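Long-range contacts in uncharacterized protein (Bacteroides ovatus, PDB 5CAG), which probably anchors a fimbrium to the cell, as a predicted outer-membrane lipoprotein of the FimB/Mfa2 family: residues A[148-152]-A[272-277]; A[162-167]-A[185-191]. All blocks are in the same frame, centred on the assembly; numbering follows the deposited sequence.

Contact 1: A[148-152]-A[272-277]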
ATOM      1  N   SER A 148      -3.744  -3.704  13.861  1.00 75.42           N
ATOM      2  CA  SER A 148      -3.975  -3.070  15.153  1.00 75.56           C
ATOM      3  C   SER A 148      -3.395  -3.973  16.229  1.00 82.68           C
ATOM      4  O   SER A 148      -3.312  -5.186  16.026  1.00 84.56           O
ATOM      5  CB  SER A 148      -5.464  -2.815  15.394  1.00 79.28           C
ATOM      6  OG  SER A 148      -6.224  -3.996  15.619  1.00 91.31           O
ATOM      7  N   PHE A 149      -2.990  -3.406  17.366  1.00 79.02           N
ATOM      8  CA  PHE A 149      -2.498  -4.194  18.494  1.00 80.11           C
ATOM      9  C   PHE A 149      -2.650  -3.407  19.781  1.00 84.62           C
ATOM     10  O   PHE A 149      -2.901  -2.194  19.770  1.00 82.40           O
ATOM     11  CB  PHE A 149      -1.032  -4.624  18.303  1.00 81.63           C
ATOM     12  CG  PHE A 149      -0.036  -3.498  18.454  1.00 82.02           C
ATOM     13  CD1 PHE A 149       0.492  -3.174  19.701  1.00 85.25           C
ATOM     14  CD2 PHE A 149       0.361  -2.746  17.357  1.00 81.86           C
ATOM     15  CE1 PHE A 149       1.377  -2.108  19.847  1.00 84.59           C
ATOM     16  CE2 PHE A 149       1.276  -1.700  17.507  1.00 83.60           C
ATOM     17  CZ  PHE A 149       1.768  -1.385  18.751  1.00 81.86           C
ATOM     18  N   ALA A 150      -2.471  -4.108  20.890  1.00 83.51           N
ATOM     19  CA  ALA A 150      -2.466  -3.522  22.215  1.00 84.73           C
ATOM     20  C   ALA A 150      -1.424  -4.255  23.054  1.00 90.33           C
ATOM     21  O   ALA A 150      -1.314  -5.479  22.958  1.00 90.61           O
ATOM     22  CB  ALA A 150      -3.846  -3.599  22.845  1.00 86.83           C
ATOM     23  N   VAL A 151      -0.579  -3.513  23.778  1.00 85.98           N
ATOM     24  CA  VAL A 151       0.414  -4.166  24.605  1.00 87.33           C
ATOM     25  C   VAL A 151       0.451  -3.465  25.960  1.00 93.86           C
ATOM     26  O   VAL A 151       0.293  -2.247  26.066  1.00 92.38           O
ATOM     27  CB  VAL A 151       1.792  -4.304  23.931  1.00 89.65           C
ATOM     28  CG1 VAL A 151       2.400  -2.958  23.606  1.00 87.50           C
ATOM     29  CG2 VAL A 151       2.744  -5.138  24.770  1.00 92.05           C
ATOM     30  N   GLU A 152       0.578  -4.269  26.996  1.00 93.55           N
ATOM     31  CA  GLU A 152       0.613  -3.809  28.366  1.00 95.49           C
ATOM     32  C   GLU A 152       1.978  -3.188  28.675  1.00 98.69           C
ATOM     33  O   GLU A 152       2.999  -3.792  28.340  1.00 99.79           O
ATOM     34  CB  GLU A 152       0.335  -5.017  29.248  1.00100.60           C
ATOM     35  CG  GLU A 152      -0.309  -4.719  30.579  1.00115.12           C
ATOM     36  CD  GLU A 152      -0.528  -6.006  31.342  1.00138.43           C
ATOM     37  OE1 GLU A 152      -1.424  -6.783  30.936  1.00143.30           O
ATOM     38  OE2 GLU A 152       0.254  -6.277  32.284  1.00122.49           O
ATOM     39  N   PRO A 272      -8.301  -4.072  19.811  1.00100.86           N
ATOM     40  CA  PRO A 272      -7.078  -4.579  19.190  1.00 96.80           C
ATOM     41  C   PRO A 272      -6.506  -5.767  19.931  1.00 96.44           C
ATOM     42  O   PRO A 272      -6.626  -5.848  21.153  1.00 97.94           O
ATOM     43  CB  PRO A 272      -6.143  -3.375  19.213  1.00 97.17           C
ATOM     44  CG  PRO A 272      -7.054  -2.197  19.306  1.00102.24           C
ATOM     45  CD  PRO A 272      -8.130  -2.673  20.234  1.00100.68           C
ATOM     46  N   PRO A 273      -5.950  -6.729  19.170  1.00 89.24           N
ATOM     47  CA  PRO A 273      -5.375  -7.935  19.783  1.00 90.33           C
ATOM     48  C   PRO A 273      -4.245  -7.650  20.771  1.00 94.98           C
ATOM     49  O   PRO A 273      -3.349  -6.854  20.460  1.00 94.02           O
ATOM     50  CB  PRO A 273      -4.807  -8.698  18.578  1.00 91.06           C
ATOM     51  CG  PRO A 273      -5.462  -8.160  17.411  1.00 93.68           C
ATOM     52  CD  PRO A 273      -5.772  -6.741  17.707  1.00 88.43           C
ATOM     53  N   GLU A 274      -4.257  -8.310  21.947  1.00 93.05           N
ATOM     54  CA  GLU A 274      -3.165  -8.100  22.905  1.00 93.03           C
ATOM     55  C   GLU A 274      -1.910  -8.878  22.466  1.00 97.61           C
ATOM     56  O   GLU A 274      -1.983 -10.039  22.054  1.00100.52           O
ATOM     57  CB  GLU A 274      -3.554  -8.429  24.375  1.00 97.05           C
ATOM     58  CG  GLU A 274      -2.399  -8.334  25.372  1.00107.09           C
ATOM     59  CD  GLU A 274      -2.738  -7.967  26.806  1.00138.00           C
ATOM     60  OE1 GLU A 274      -3.238  -8.849  27.542  1.00131.44           O
ATOM     61  OE2 GLU A 274      -2.447  -6.817  27.214  1.00140.02           O
ATOM     62  N   ILE A 275      -0.773  -8.192  22.514  1.00 91.11           N
ATOM     63  CA  ILE A 275       0.526  -8.773  22.302  1.00 90.51           C
ATOM     64  C   ILE A 275       0.988  -9.134  23.720  1.00 97.60           C
ATOM     65  O   ILE A 275       1.349  -8.266  24.519  1.00 96.79           O
ATOM     66  CB  ILE A 275       1.483  -7.849  21.521  1.00 90.67           C
ATOM     67  CG1 ILE A 275       0.930  -7.557  20.120  1.00 89.03           C
ATOM     68  CG2 ILE A 275       2.860  -8.479  21.430  1.00 91.87           C
ATOM     69  CD1 ILE A 275       1.779  -6.602  19.236  1.00 94.54           C
ATOM     70  N   GLU A 276       0.826 -10.413  24.064  1.00 97.71           N
ATOM     71  CA  GLU A 276       1.234 -10.971  25.352  1.00100.55           C
ATOM     72  C   GLU A 276       2.754 -11.118  25.378  1.00103.58           C
ATOM     73  O   GLU A 276       3.359 -11.575  24.397  1.00102.43           O
ATOM     74  CB  GLU A 276       0.549 -12.320  25.611  1.00105.13           C
ATOM     75  CG  GLU A 276      -0.625 -12.252  26.571  1.00119.68           C
ATOM     76  CD  GLU A 276      -1.559 -13.441  26.481  1.00149.33           C
ATOM     77  OE1 GLU A 276      -1.283 -14.474  27.136  1.00155.65           O
ATOM     78  OE2 GLU A 276      -2.558 -13.345  25.732  1.00139.86           O
ATOM     79  N   LEU A 277       3.370 -10.675  26.477  1.00 99.77           N
ATOM     80  CA  LEU A 277       4.809 -10.742  26.633  1.00 99.87           C
ATOM     81  C   LEU A 277       5.156 -11.672  27.771  1.00109.72           C
ATOM     82  O   LEU A 277       4.421 -11.690  28.763  1.00111.59           O
ATOM     83  CB  LEU A 277       5.373  -9.341  26.903  1.00 97.37           C
ATOM     84  CG  LEU A 277       5.465  -8.384  25.717  1.00 97.90           C
ATOM     85  CD1 LEU A 277       5.780  -6.980  26.187  1.00 96.69           C
ATOM     86  CD2 LEU A 277       6.529  -8.819  24.729  1.00100.37           C
TER
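The ring of Phe149 meets Ile275 obliquely, through the end of the isoleucine's long branch: CD1 of Ile275 lies 3.6 Å from Phe149 CB and nearly as close to CG and CD1 of the ring. The extended branch of Ile275 (chi2 178°) carries the methyl that far. The other flat groups are the carboxylates of Glu152 and Glu274, which approach with their planes 57° apart and OE1 of Glu152 3.9 Å from OE2 of Glu274; two like charges here are probably tolerated because Glu152 is exposed and Glu274 partly so. Between these side chains runs a short, weakly bonded parallel pairing centred on Ala150 and Glu274. Ala150 N donates to Pro273 O (2.9 Å) from above the carbonyl plane, and Ala150 O accepts from Ile275 N (2.8 Å) in a much straighter bond. The ring of Pro272 sets CB 3.5 Å from Phe149 O. Pro273 has no amide hydrogen to give and rests CD against Ser148 O, so the bonded pairing goes no further toward that end. With CG1 of Val151 at a chi1 of 62°, CG2 is left anti to the backbone N and reaches Leu277 CD1 at 3.8 Å. The late segment thus lies along one edge of strand 134-154, whose other edge pairs with strand 197-205 through Phe149 with Ala200 and Val151 with Val198. Leu258 of helix 255-258 and Leu233 of strand 232-239 pack on both Phe149 and Ile275.

Contact 2: A[162-167]-A[185-191]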
ATOM      1  N   VAL A 162       4.375   8.438  22.735  1.00 75.21           N
ATOM      2  CA  VAL A 162       4.910   7.177  22.186  1.00 75.38           C
ATOM      3  C   VAL A 162       4.846   7.200  20.654  1.00 80.43           C
ATOM      4  O   VAL A 162       3.793   7.543  20.082  1.00 82.36           O
ATOM      5  CB  VAL A 162       4.204   5.921  22.720  1.00 79.27           C
ATOM      6  CG1 VAL A 162       5.050   4.691  22.473  1.00 79.69           C
ATOM      7  CG2 VAL A 162       3.889   6.049  24.192  1.00 80.64           C
ATOM      8  N   VAL A 163       5.961   6.823  20.003  1.00 74.16           N
ATOM      9  CA  VAL A 163       6.080   6.778  18.554  1.00 72.91           C
ATOM     10  C   VAL A 163       6.361   5.325  18.144  1.00 80.76           C
ATOM     11  O   VAL A 163       7.404   4.750  18.502  1.00 83.83           O
ATOM     12  CB  VAL A 163       7.134   7.803  18.018  1.00 76.80           C
ATOM     13  CG1 VAL A 163       7.643   7.470  16.611  1.00 75.82           C
ATOM     14  CG2 VAL A 163       6.566   9.212  18.035  1.00 76.80           C
ATOM     15  N   GLY A 164       5.421   4.746  17.405  1.00 75.37           N
ATOM     16  CA  GLY A 164       5.566   3.391  16.895  1.00 75.10           C
ATOM     17  C   GLY A 164       6.144   3.330  15.494  1.00 79.72           C
ATOM     18  O   GLY A 164       5.944   4.237  14.679  1.00 78.96           O
ATOM     19  N   SER A 165       6.854   2.248  15.206  1.00 77.02           N
ATOM     20  CA  SER A 165       7.435   1.957  13.901  1.00 77.02           C
ATOM     21  C   SER A 165       7.415   0.460  13.703  1.00 84.78           C
ATOM     22  O   SER A 165       7.513  -0.295  14.681  1.00 85.68           O
ATOM     23  CB  SER A 165       8.849   2.511  13.761  1.00 81.25           C
ATOM     24  OG  SER A 165       9.680   2.310  14.896  1.00 92.71           O
ATOM     25  N   ILE A 166       7.227   0.021  12.454  1.00 81.42           N
ATOM     26  CA  ILE A 166       7.207  -1.401  12.145  1.00 80.90           C
ATOM     27  C   ILE A 166       8.076  -1.637  10.904  1.00 88.29           C
ATOM     28  O   ILE A 166       7.873  -1.045   9.831  1.00 87.17           O
ATOM     29  CB  ILE A 166       5.776  -1.977  12.044  1.00 81.18           C
ATOM     30  CG1 ILE A 166       5.779  -3.488  11.818  1.00 80.91           C
ATOM     31  CG2 ILE A 166       4.931  -1.251  11.015  1.00 81.14           C
ATOM     32  CD1 ILE A 166       4.968  -4.229  12.750  1.00 76.31           C
ATOM     33  N   ASP A 167       9.100  -2.461  11.115  1.00 87.72           N
ATOM     34  CA  ASP A 167      10.075  -2.853  10.117  1.00 89.34           C
ATOM     35  C   ASP A 167       9.745  -4.209   9.578  1.00 95.24           C
ATOM     36  O   ASP A 167       9.237  -5.046  10.321  1.00 95.51           O
ATOM     37  CB  ASP A 167      11.462  -2.890  10.751  1.00 93.38           C
ATOM     38  CG  ASP A 167      12.243  -1.621  10.567  1.00107.81           C
ATOM     39  OD1 ASP A 167      12.420  -1.195   9.395  1.00109.02           O
ATOM     40  OD2 ASP A 167      12.738  -1.080  11.585  1.00114.72           O
ATOM     41  N   GLN A 185      12.938   0.988   5.363  1.00 82.47           N
ATOM     42  CA  GLN A 185      12.515   2.207   6.035  1.00 80.08           C
ATOM     43  C   GLN A 185      11.269   1.883   6.867  1.00 83.28           C
ATOM     44  O   GLN A 185      10.283   1.392   6.308  1.00 82.15           O
ATOM     45  CB  GLN A 185      12.191   3.302   5.026  1.00 80.53           C
ATOM     46  CG  GLN A 185      13.363   3.824   4.239  1.00 83.02           C
ATOM     47  CD  GLN A 185      12.896   4.931   3.351  1.00 98.55           C
ATOM     48  OE1 GLN A 185      13.168   6.117   3.600  1.00 91.41           O
ATOM     49  NE2 GLN A 185      12.124   4.567   2.326  1.00 94.45           N
ATOM     50  N   PRO A 186      11.272   2.119   8.188  1.00 80.44           N
ATOM     51  CA  PRO A 186      10.108   1.738   9.004  1.00 78.81           C
ATOM     52  C   PRO A 186       8.844   2.546   8.743  1.00 82.41           C
ATOM     53  O   PRO A 186       8.909   3.741   8.434  1.00 82.60           O
ATOM     54  CB  PRO A 186      10.589   1.998  10.429  1.00 81.37           C
ATOM     55  CG  PRO A 186      12.076   2.023  10.337  1.00 88.22           C
ATOM     56  CD  PRO A 186      12.355   2.653   9.027  1.00 83.97           C
ATOM     57  N   ILE A 187       7.680   1.892   8.899  1.00 76.67           N
ATOM     58  CA  ILE A 187       6.405   2.589   8.769  1.00 73.50           C
ATOM     59  C   ILE A 187       6.099   3.191  10.126  1.00 78.29           C
ATOM     60  O   ILE A 187       6.107   2.479  11.123  1.00 80.88           O
ATOM     61  CB  ILE A 187       5.268   1.667   8.277  1.00 74.31           C
ATOM     62  CG1 ILE A 187       5.555   1.135   6.865  1.00 73.75           C
ATOM     63  CG2 ILE A 187       3.923   2.413   8.326  1.00 73.56           C
ATOM     64  CD1 ILE A 187       4.678  -0.003   6.469  1.00 69.45           C
ATOM     65  N   TYR A 188       5.868   4.486  10.175  1.00 72.89           N
ATOM     66  CA  TYR A 188       5.542   5.176  11.410  1.00 72.14           C
ATOM     67  C   TYR A 188       4.081   5.100  11.683  1.00 76.90           C
ATOM     68  O   TYR A 188       3.271   5.219  10.760  1.00 77.96           O
ATOM     69  CB  TYR A 188       5.967   6.651  11.315  1.00 72.71           C
ATOM     70  CG  TYR A 188       5.218   7.629  12.202  1.00 72.87           C
ATOM     71  CD1 TYR A 188       5.629   7.872  13.510  1.00 75.26           C
ATOM     72  CD2 TYR A 188       4.191   8.408  11.696  1.00 72.62           C
ATOM     73  CE1 TYR A 188       5.003   8.834  14.300  1.00 74.44           C
ATOM     74  CE2 TYR A 188       3.564   9.376  12.476  1.00 73.32           C
ATOM     75  CZ  TYR A 188       3.951   9.565  13.786  1.00 79.88           C
ATOM     76  OH  TYR A 188       3.303  10.521  14.536  1.00 85.05           O
ATOM     77  N   PHE A 189       3.738   5.034  12.967  1.00 72.30           N
ATOM     78  CA  PHE A 189       2.353   5.093  13.415  1.00 70.20           C
ATOM     79  C   PHE A 189       2.299   5.705  14.806  1.00 74.16           C
ATOM     80  O   PHE A 189       3.242   5.578  15.583  1.00 75.02           O
ATOM     81  CB  PHE A 189       1.659   3.723  13.359  1.00 70.33           C
ATOM     82  CG  PHE A 189       2.375   2.618  14.080  1.00 72.04           C
ATOM     83  CD1 PHE A 189       2.126   2.365  15.423  1.00 75.57           C
ATOM     84  CD2 PHE A 189       3.290   1.811  13.414  1.00 73.74           C
ATOM     85  CE1 PHE A 189       2.779   1.325  16.083  1.00 77.08           C
ATOM     86  CE2 PHE A 189       3.963   0.789  14.080  1.00 76.95           C
ATOM     87  CZ  PHE A 189       3.696   0.547  15.407  1.00 76.14           C
ATOM     88  N   GLU A 190       1.224   6.419  15.092  1.00 69.79           N
ATOM     89  CA  GLU A 190       1.012   6.987  16.418  1.00 70.05           C
ATOM     90  C   GLU A 190       0.520   5.891  17.329  1.00 74.60           C
ATOM     91  O   GLU A 190      -0.120   4.925  16.860  1.00 73.01           O
ATOM     92  CB  GLU A 190       0.007   8.141  16.393  1.00 71.13           C
ATOM     93  CG  GLU A 190       0.310   9.169  15.341  1.00 80.44           C
ATOM     94  CD  GLU A 190      -0.604  10.372  15.308  1.00 99.99           C
ATOM     95  OE1 GLU A 190      -1.612  10.379  16.058  1.00 70.03           O
ATOM     96  OE2 GLU A 190      -0.300  11.308  14.524  1.00 92.33           O
ATOM     97  N   VAL A 191       0.804   6.049  18.641  1.00 72.90           N
ATOM     98  CA  VAL A 191       0.431   5.090  19.695  1.00 72.98           C
ATOM     99  C   VAL A 191      -0.371   5.830  20.763  1.00 79.04           C
ATOM    100  O   VAL A 191       0.083   6.866  21.264  1.00 81.16           O
ATOM    101  CB  VAL A 191       1.676   4.402  20.299  1.00 76.61           C
ATOM    102  CG1 VAL A 191       1.274   3.402  21.359  1.00 77.85           C
ATOM    103  CG2 VAL A 191       2.542   3.743  19.225  1.00 75.40           C
TER
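A chi1 of 54° sets CG of Phe189 between its backbone N and carbonyl carbon, and the ring lies across Gly164 on the facing strand; Tyr188, with CG roughly anti to N (chi1 155°), sends its ring from the other face of the sheet toward Val163. Together the segments form an antiparallel beta ladder, part of a beta-rich domain whose family belongs to the transthyretin clan. With no side chain, Gly164 lets the ring lie directly over its backbone, its CA 3.8 Å from the Phe189 centroid in a CH-pi contact. Gly164 and Phe189 are also a hydrogen-bonded pair, with Gly164 N giving to Phe189 O (3.0 Å) and Phe189 N to Gly164 O (2.9 Å). The next such pair, Ile166 with Ile187, is likewise joined by two backbone hydrogen bonds, and CG2 of Ile166 packs against Phe189 CE2 at 3.8 Å. Branched aliphatic residues fit this buried side, where Phe189 also stacks on the ring of Phe202. On the opposite face CG1 of Val163 meets the Tyr188 ring at its edge, in plane, 3.7 Å from CD1. At the end of the ladder Pro186, with no amide hydrogen to give, lies alongside the Asp167 carboxylate, whose OD1 and OD2 are each 3.4 Å from Pro186 CG.

The centres of contact 1 and contact 2 lie about 15 Å apart, on the same side of the chain's centre. In sequence the second is nested inside the first: strand 134-154 is followed directly by strand 159-167, then, after strands 172-174 and 179-181 of a separate small sheet, come 187-193 and 197-205, and only later does 272-277 return to strand 134-154. Strand 197-205 joins them by pairing with both 134-154 and 187-193. The two contacts also touch through aromatic packing, Phe149 CE2 lying 3.7 Å from Phe189 CE1. Both therefore appear to share one apolar interior, so that the late 272-277 segment is tied to the same beta framework that the earlier strands build.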